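Transcriptional regulator (Pyrococcus horikoshii, PDB 1UDD) is named a transcriptional regulator and is a TenA homologue, an all-helical protein of the TENA/THI-4/PQQC family. Local coordinates at residues L29-P35 and N154-Y159. Numbering follows the deposited sequence.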
ATOM      1  N   LEU A  29     -27.348 -24.244  11.348  1.00 38.50           N
ATOM      2  CA  LEU A  29     -27.125 -23.216  12.353  1.00 40.95           C
ATOM      3  C   LEU A  29     -28.442 -22.493  12.597  1.00 39.87           C
ATOM      4  O   LEU A  29     -28.810 -22.230  13.740  1.00 40.51           O
ATOM      5  CB  LEU A  29     -26.068 -22.201  11.880  1.00 41.10           C
ATOM      6  CG  LEU A  29     -25.237 -21.445  12.929  1.00 42.21           C
ATOM      7  CD1 LEU A  29     -24.450 -20.342  12.224  1.00 42.37           C
ATOM      8  CD2 LEU A  29     -26.113 -20.840  14.006  1.00 43.41           C
ATOM      9  N   TYR A  30     -29.152 -22.176  11.520  1.00 38.15           N
ATOM     10  CA  TYR A  30     -30.414 -21.459  11.638  1.00 39.31           C
ATOM     11  C   TYR A  30     -31.583 -22.319  12.100  1.00 38.29           C
ATOM     12  O   TYR A  30     -32.507 -21.817  12.732  1.00 39.69           O
ATOM     13  CB  TYR A  30     -30.755 -20.744  10.321  1.00 39.71           C
ATOM     14  CG  TYR A  30     -30.052 -19.402  10.167  1.00 39.51           C
ATOM     15  CD1 TYR A  30     -28.703 -19.324   9.799  1.00 39.32           C
ATOM     16  CD2 TYR A  30     -30.724 -18.216  10.453  1.00 39.83           C
ATOM     17  CE1 TYR A  30     -28.042 -18.086   9.726  1.00 38.47           C
ATOM     18  CE2 TYR A  30     -30.077 -16.980  10.387  1.00 39.32           C
ATOM     19  CZ  TYR A  30     -28.739 -16.919  10.028  1.00 39.65           C
ATOM     20  OH  TYR A  30     -28.110 -15.687  10.005  1.00 40.42           O
ATOM     21  N   SER A  31     -31.548 -23.608  11.804  1.00 37.70           N
ATOM     22  CA  SER A  31     -32.636 -24.478  12.243  1.00 41.60           C
ATOM     23  C   SER A  31     -32.439 -24.802  13.722  1.00 43.24           C
ATOM     24  O   SER A  31     -33.405 -24.972  14.459  1.00 46.47           O
ATOM     25  CB  SER A  31     -32.654 -25.777  11.441  1.00 38.59           C
ATOM     26  OG  SER A  31     -31.519 -26.566  11.757  1.00 39.89           O
ATOM     27  N   GLY A  32     -31.182 -24.876  14.145  1.00 45.15           N
ATOM     28  CA  GLY A  32     -30.870 -25.172  15.533  1.00 44.20           C
ATOM     29  C   GLY A  32     -30.303 -26.565  15.677  1.00 42.46           C
ATOM     30  O   GLY A  32     -30.059 -27.048  16.779  1.00 46.89           O
ATOM     31  N   THR A  33     -30.078 -27.202  14.538  1.00 41.54           N
ATOM     32  CA  THR A  33     -29.558 -28.560  14.469  1.00 42.38           C
ATOM     33  C   THR A  33     -28.034 -28.678  14.498  1.00 42.31           C
ATOM     34  O   THR A  33     -27.486 -29.741  14.798  1.00 41.20           O
ATOM     35  CB  THR A  33     -30.107 -29.232  13.197  1.00 43.51           C
ATOM     36  OG1 THR A  33     -31.464 -29.630  13.436  1.00 48.13           O
ATOM     37  CG2 THR A  33     -29.284 -30.433  12.798  1.00 47.31           C
ATOM     38  N   LEU A  34     -27.345 -27.589  14.187  1.00 41.58           N
ATOM     39  CA  LEU A  34     -25.891 -27.618  14.169  1.00 41.71           C
ATOM     40  C   LEU A  34     -25.298 -28.093  15.501  1.00 41.87           C
ATOM     41  O   LEU A  34     -25.709 -27.644  16.574  1.00 41.60           O
ATOM     42  CB  LEU A  34     -25.331 -26.224  13.833  1.00 39.43           C
ATOM     43  CG  LEU A  34     -23.817 -26.215  13.573  1.00 39.19           C
ATOM     44  CD1 LEU A  34     -23.556 -26.869  12.229  1.00 34.93           C
ATOM     45  CD2 LEU A  34     -23.263 -24.782  13.591  1.00 41.69           C
ATOM     46  N   PRO A  35     -24.338 -29.032  15.447  1.00 41.70           N
ATOM     47  CA  PRO A  35     -23.715 -29.525  16.678  1.00 42.91           C
ATOM     48  C   PRO A  35     -22.866 -28.394  17.270  1.00 45.05           C
ATOM     49  O   PRO A  35     -21.964 -27.876  16.608  1.00 46.68           O
ATOM     50  CB  PRO A  35     -22.860 -30.693  16.189  1.00 43.80           C
ATOM     51  CG  PRO A  35     -23.606 -31.182  14.984  1.00 42.54           C
ATOM     52  CD  PRO A  35     -23.984 -29.888  14.300  1.00 42.00           C
ATOM     53  N   ASN A 154     -35.750 -21.425  16.443  1.00 54.83           N
ATOM     54  CA  ASN A 154     -34.555 -22.182  16.817  1.00 53.06           C
ATOM     55  C   ASN A 154     -34.522 -22.479  18.322  1.00 52.58           C
ATOM     56  O   ASN A 154     -34.648 -21.575  19.152  1.00 52.14           O
ATOM     57  CB  ASN A 154     -33.302 -21.398  16.420  1.00 53.94           C
ATOM     58  CG  ASN A 154     -32.024 -22.230  16.525  1.00 56.42           C
ATOM     59  OD1 ASN A 154     -31.790 -22.911  17.524  1.00 53.33           O
ATOM     60  ND2 ASN A 154     -31.186 -22.163  15.490  1.00 55.38           N
ATOM     61  N   PRO A 155     -34.342 -23.755  18.691  1.00 51.39           N
ATOM     62  CA  PRO A 155     -34.291 -24.178  20.096  1.00 51.19           C
ATOM     63  C   PRO A 155     -33.116 -23.607  20.905  1.00 51.32           C
ATOM     64  O   PRO A 155     -33.263 -23.276  22.084  1.00 51.00           O
ATOM     65  CB  PRO A 155     -34.211 -25.700  19.993  1.00 50.27           C
ATOM     66  CG  PRO A 155     -34.887 -25.992  18.696  1.00 51.96           C
ATOM     67  CD  PRO A 155     -34.347 -24.923  17.797  1.00 50.16           C
ATOM     68  N   ILE A 156     -31.959 -23.487  20.259  1.00 50.12           N
ATOM     69  CA  ILE A 156     -30.739 -23.007  20.900  1.00 49.93           C
ATOM     70  C   ILE A 156     -30.593 -21.484  21.011  1.00 50.01           C
ATOM     71  O   ILE A 156     -30.351 -20.795  20.015  1.00 50.17           O
ATOM     72  CB  ILE A 156     -29.517 -23.586  20.169  1.00 50.31           C
ATOM     73  CG1 ILE A 156     -29.748 -25.082  19.915  1.00 52.15           C
ATOM     74  CG2 ILE A 156     -28.270 -23.368  21.002  1.00 50.65           C
ATOM     75  CD1 ILE A 156     -28.614 -25.804  19.193  1.00 54.80           C
ATOM     76  N   LYS A 157     -30.708 -20.972  22.238  1.00 48.05           N
ATOM     77  CA  LYS A 157     -30.623 -19.534  22.502  1.00 48.88           C
ATOM     78  C   LYS A 157     -29.415 -18.807  21.929  1.00 46.54           C
ATOM     79  O   LYS A 157     -29.546 -17.689  21.425  1.00 47.09           O
ATOM     80  CB  LYS A 157     -30.685 -19.254  24.008  1.00 50.41           C
ATOM     81  CG  LYS A 157     -30.654 -17.763  24.356  1.00 51.93           C
ATOM     82  CD  LYS A 157     -31.105 -17.508  25.789  1.00 53.57           C
ATOM     83  CE  LYS A 157     -31.328 -16.020  26.046  1.00 55.13           C
ATOM     84  NZ  LYS A 157     -32.083 -15.739  27.309  1.00 54.01           N
ATOM     85  N   ILE A 158     -28.242 -19.422  22.022  1.00 46.99           N
ATOM     86  CA  ILE A 158     -27.028 -18.799  21.510  1.00 48.13           C
ATOM     87  C   ILE A 158     -27.142 -18.581  20.003  1.00 48.67           C
ATOM     88  O   ILE A 158     -26.780 -17.519  19.495  1.00 50.49           O
ATOM     89  CB  ILE A 158     -25.774 -19.653  21.821  1.00 48.22           C
ATOM     90  CG1 ILE A 158     -25.480 -19.605  23.325  1.00 47.02           C
ATOM     91  CG2 ILE A 158     -24.567 -19.125  21.046  1.00 46.68           C
ATOM     92  CD1 ILE A 158     -24.233 -20.349  23.722  1.00 45.51           C
ATOM     93  N   TYR A 159     -27.647 -19.588  19.294  1.00 47.13           N
ATOM     94  CA  TYR A 159     -27.822 -19.471  17.857  1.00 44.53           C
ATOM     95  C   TYR A 159     -28.827 -18.366  17.549  1.00 44.35           C
ATOM     96  O   TYR A 159     -28.656 -17.616  16.589  1.00 42.25           O
ATOM     97  CB  TYR A 159     -28.325 -20.784  17.262  1.00 41.00           C
ATOM     98  CG  TYR A 159     -27.339 -21.915  17.314  1.00 39.19           C
ATOM     99  CD1 TYR A 159     -26.035 -21.715  17.762  1.00 40.73           C
ATOM    100  CD2 TYR A 159     -27.708 -23.198  16.917  1.00 38.97           C
ATOM    101  CE1 TYR A 159     -25.125 -22.769  17.816  1.00 38.42           C
ATOM    102  CE2 TYR A 159     -26.807 -24.256  16.966  1.00 35.23           C
ATOM    103  CZ  TYR A 159     -25.522 -24.039  17.420  1.00 37.97           C
ATOM    104  OH  TYR A 159     -24.643 -25.096  17.512  1.00 37.46           O
TER
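Asn-154 reaches the C-terminal end of helix 24-31 with its amide nitrogen. ND2 gives a weak, bent hydrogen bond to Tyr-30 O (3.1 Å, 138° at the hydrogen). Leu-29 O lies 3.0 Å from the same ND2. With CG anti to the backbone N (chi1 -169°), the amide lies against Gly-32. Gly-32, with positive phi, ends that helix, and its CA lies 3.2 Å from Asn-154 OD1. The other end of the amide turns back on its own chain. OD1 accepts from Ile-156 N at 2.8 Å, in the carbonyl plane, and closes an Asx turn. This bond helps hold the amide's rotation, with ND2 turned to the helix end. Pro-155 follows, with CD set 3.5 Å from Ser-31 O. The contact joins the C-terminal end of helix 24-31 to the N-terminal end of helix 157-164 in the all-helical TenA-type fold. Ile-156, the N-cap residue of the second helix, extends CD1 toward Gly-32 O. Its CG2 lies over the centre of one face of the Tyr-159 ring. On the opposite face Leu-29 CD2 makes a CH-pi contact, 4.0 Å from the ring centroid and offset toward the rim. Phe-39 of helix 36-63 also meets this ring edge-to-face. At the hydroxyl end of the ring, Tyr-159 OH donates to Leu-34 O (2.9 Å) from above the carbonyl plane, while Leu-34 CB packs against CE2.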